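Local coordinates for acyl-[acyl-carrier-protein]--UDP-N-acetylglucosamine O-acyltransferase (Leptospira interrogans, PDB 3I3A) that probably transfers a 3-hydroxyacyl chain from acyl carrier protein to UDP-N-acetylglucosamine in lipid A biosynthesis, at residues V65-L70 with I94-K99. Sequence-based numbering, arbitrary orientation.
With S2N (S-[2-({N-[(2R)-2-hydroxy-4-{[(S)-hydroxy(methoxy)phosphoryl]oxy}-3,3-dimethylbutanoyl]-beta-alanyl}amino)ethyl] (3R)-3-hydroxydodecanethioate), chain D.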
loop_
_atom_site.group_PDB
_atom_site.type_symbol
_atom_site.label_atom_id
_atom_site.label_comp_id
_atom_site.label_asym_id
_atom_site.label_seq_id
_atom_site.Cartn_x
_atom_site.Cartn_y
_atom_site.Cartn_z
ATOM N N VAL A 65 10.058 -3.523 15.113
ATOM C CA VAL A 65 9.659 -2.155 15.466
ATOM C C VAL A 65 8.491 -2.165 16.481
ATOM O O VAL A 65 7.799 -3.167 16.613
ATOM C CB VAL A 65 9.335 -1.314 14.207
ATOM C CG1 VAL A 65 10.599 -1.089 13.379
ATOM C CG2 VAL A 65 8.283 -1.996 13.353
ATOM N N MET A 66 8.303 -1.067 17.210
ATOM C CA MET A 66 7.226 -0.954 18.211
ATOM C C MET A 66 5.853 -1.285 17.624
ATOM O O MET A 66 5.559 -0.889 16.497
ATOM C CB MET A 66 7.197 0.457 18.811
ATOM C CG MET A 66 8.422 0.826 19.625
ATOM S SD MET A 66 8.474 -0.078 21.181
ATOM C CE MET A 66 10.059 0.422 21.872
ATOM N N PRO A 67 5.020 -2.049 18.366
ATOM C CA PRO A 67 3.642 -2.333 17.946
ATOM C C PRO A 67 2.850 -1.075 17.627
ATOM O O PRO A 67 3.026 -0.043 18.285
ATOM C CB PRO A 67 3.049 -3.032 19.167
ATOM C CG PRO A 67 4.225 -3.724 19.780
ATOM C CD PRO A 67 5.347 -2.735 19.630
ATOM N N GLN A 68 2.000 -1.154 16.607
ATOM C CA GLN A 68 1.081 -0.070 16.301
ATOM C C GLN A 68 -0.174 -0.325 17.135
ATOM O O GLN A 68 -1.198 -0.804 16.645
ATOM C CB GLN A 68 0.827 0.053 14.782
ATOM C CG GLN A 68 1.886 0.925 14.065
ATOM C CD GLN A 68 2.101 0.655 12.555
ATOM O OE1 GLN A 68 2.864 1.373 11.913
ATOM N NE2 GLN A 68 1.453 -0.379 11.999
ATOM N N ASP A 69 -0.040 -0.026 18.428
ATOM C CA ASP A 69 -1.027 -0.352 19.457
ATOM C C ASP A 69 -0.919 0.771 20.483
ATOM O O ASP A 69 0.118 0.921 21.141
ATOM C CB ASP A 69 -0.698 -1.729 20.080
ATOM C CG ASP A 69 -1.704 -2.189 21.166
ATOM O OD1 ASP A 69 -1.633 -3.381 21.543
ATOM O OD2 ASP A 69 -2.548 -1.399 21.653
ATOM N N LEU A 70 -1.985 1.571 20.586
ATOM C CA LEU A 70 -2.002 2.760 21.433
ATOM C C LEU A 70 -1.805 2.453 22.914
ATOM O O LEU A 70 -1.263 3.282 23.652
ATOM C CB LEU A 70 -3.313 3.527 21.255
ATOM C CG LEU A 70 -3.493 4.609 20.183
ATOM C CD1 LEU A 70 -4.521 5.624 20.689
ATOM C CD2 LEU A 70 -2.186 5.312 19.834
ATOM N N ILE A 94 8.151 -5.611 10.081
ATOM C CA ILE A 94 7.714 -6.636 11.029
ATOM C C ILE A 94 7.703 -6.075 12.446
ATOM O O ILE A 94 8.722 -5.586 12.944
ATOM C CB ILE A 94 8.631 -7.906 10.994
ATOM C CG1 ILE A 94 8.986 -8.342 9.556
ATOM C CG2 ILE A 94 8.026 -9.041 11.823
ATOM C CD1 ILE A 94 7.819 -8.870 8.689
ATOM N N HIS A 95 6.540 -6.148 13.092
ATOM C CA HIS A 95 6.370 -5.617 14.442
ATOM C C HIS A 95 6.549 -6.702 15.494
ATOM O O HIS A 95 6.146 -7.845 15.280
ATOM C CB HIS A 95 5.001 -4.947 14.574
ATOM C CG HIS A 95 4.895 -3.657 13.823
ATOM N ND1 HIS A 95 4.234 -2.558 14.318
ATOM C CD2 HIS A 95 5.401 -3.281 12.625
ATOM C CE1 HIS A 95 4.322 -1.564 13.449
ATOM N NE2 HIS A 95 5.031 -1.974 12.417
ATOM N N LYS A 96 7.175 -6.330 16.612
ATOM C CA LYS A 96 7.364 -7.225 17.756
ATOM C C LYS A 96 6.055 -7.392 18.532
ATOM O O LYS A 96 5.093 -6.652 18.293
ATOM C CB LYS A 96 8.465 -6.688 18.682
ATOM C CG LYS A 96 8.159 -5.333 19.329
ATOM C CD LYS A 96 9.314 -4.851 20.190
ATOM C CE LYS A 96 8.871 -3.694 21.066
ATOM N NZ LYS A 96 10.042 -3.038 21.701
ATOM N N GLY A 97 6.035 -8.352 19.452
ATOM C CA GLY A 97 4.844 -8.651 20.247
ATOM C C GLY A 97 4.507 -7.635 21.329
ATOM O O GLY A 97 5.207 -6.643 21.508
ATOM N N THR A 98 3.425 -7.887 22.056
ATOM C CA THR A 98 2.937 -6.934 23.052
ATOM C C THR A 98 3.070 -7.412 24.499
ATOM O O THR A 98 2.845 -6.635 25.428
ATOM C CB THR A 98 1.479 -6.543 22.798
ATOM O OG1 THR A 98 0.708 -7.727 22.563
ATOM C CG2 THR A 98 1.377 -5.605 21.601
ATOM N N LYS A 99 3.413 -8.686 24.688
ATOM C CA LYS A 99 3.704 -9.207 26.022
ATOM C C LYS A 99 4.955 -10.076 26.003
ATOM O O LYS A 99 5.307 -10.658 24.961
ATOM C CB LYS A 99 2.538 -10.032 26.574
ATOM C CG LYS A 99 1.146 -9.505 26.271
ATOM C CD LYS A 99 0.093 -10.354 26.978
ATOM C CE LYS A 99 0.162 -11.818 26.550
ATOM N NZ LYS A 99 -0.169 -12.739 27.690
HETATM C CAA S2N D . -3.448 -3.122 14.280
HETATM C CAB S2N D . -1.945 -2.891 14.115
HETATM C CAC S2N D . -1.477 -3.303 12.718
HETATM C CAD S2N D . -2.240 -2.497 11.665
HETATM C CAE S2N D . -1.999 -3.060 10.263
HETATM C CAF S2N D . -3.146 -2.689 9.320
HETATM C CAG S2N D . -4.045 -3.896 9.049
HETATM C CAH S2N D . -5.455 -3.452 8.652
HETATM C CAI S2N D . -6.427 -4.634 8.666
HETATM C CAJ S2N D . -7.777 -4.241 8.062
HETATM C CAK S2N D . -8.892 -5.152 8.574
HETATM C CAL S2N D . -10.154 -5.010 7.719
HETATM C CAP S2N D . -6.089 -2.572 13.780
HETATM C CAQ S2N D . -6.328 -2.503 12.271
HETATM C CAS S2N D . -8.591 -2.238 11.368
HETATM C CAT S2N D . -9.941 -2.915 11.126
HETATM C CAU S2N D . -11.077 -2.117 11.771
HETATM N NAR S2N D . -7.678 -2.999 11.965
HETATM O OAM S2N D . -3.901 -4.259 14.401
HETATM O OAN S2N D . -0.076 -3.050 12.590
HETATM O OAY S2N D . -8.395 -1.073 11.023
HETATM S SAO S2N D . -4.537 -1.752 14.296
HETATM C CAW S2N D . -11.239 -2.511 14.184
HETATM C CAX S2N D . -11.997 -3.810 13.902
HETATM N NAV S2N D . -10.570 -2.014 13.148
HETATM O OAZ S2N D . -11.215 -2.025 15.313
HETATM C CBA S2N D . -13.474 -3.627 14.256
HETATM C CBB S2N D . -14.333 -4.461 13.302
HETATM C CBF S2N D . -16.920 -7.045 11.764
HETATM C CBG S2N D . -13.851 -2.151 14.123
HETATM C CBH S2N D . -13.715 -4.088 15.693
HETATM O OBC S2N D . -15.478 -4.991 13.975
HETATM O OBE S2N D . -15.743 -7.193 12.563
HETATM O OBI S2N D . -11.875 -4.142 12.517
HETATM O OBJ S2N D . -14.487 -7.255 14.871
HETATM O OBK S2N D . -17.091 -6.896 14.800
HETATM P PBD S2N D . -15.699 -6.583 14.052
HETATM O O HOH W 1 5.400 0.661 11.189
#
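V65, just past strand 62-63, forms a parallel beta bridge with H95 of strand 93-95, a small example of how stacked coils bond through their backbones while their side chains build a site. V65 N donates to I94 O (3.3 Å), and K96 N returns a straighter bond to V65 O (3.2 Å, 165° at the hydrogen).

V65 CG2 lies over one face of the H95 ring, 3.6 Å from its centroid and shifted toward the CD2 rim, a CH-pi contact. With CG2 set between the backbone N and carbonyl carbon (chi1 -67° for CG1), the methyl is the branch that reaches the ring. The Q68 side chain crosses that of H95 at about a right angle, its amide turned 56° from the ring plane and CD 3.3 Å from H95 CE1. Van der Waals packing continues along the loop: M66 and K96 run side by side, M66 SD 3.4 Å from K96 NZ, while P67 CG rests on K96 O and touches T98 CG2, which also meets D69 OD1.

Among polar links, one water, in the ring plane at its edge, donates to Q68 OE1 and bonds H95 NE2. OE1 also accepts from G114 N of the second subunit. Q68 NE2 donates to OAN, the 3-hydroxyl of S2N (3.1 Å), though the position of NE2 is less sure; NE2 is also hydrogen-bonded to H132 ND1 of the second subunit. Q68 contributes to the intersubunit site holding the 3-hydroxyl of the bound acyl group, on a loop of the hexapeptide-repeat family's left-handed parallel beta-helix.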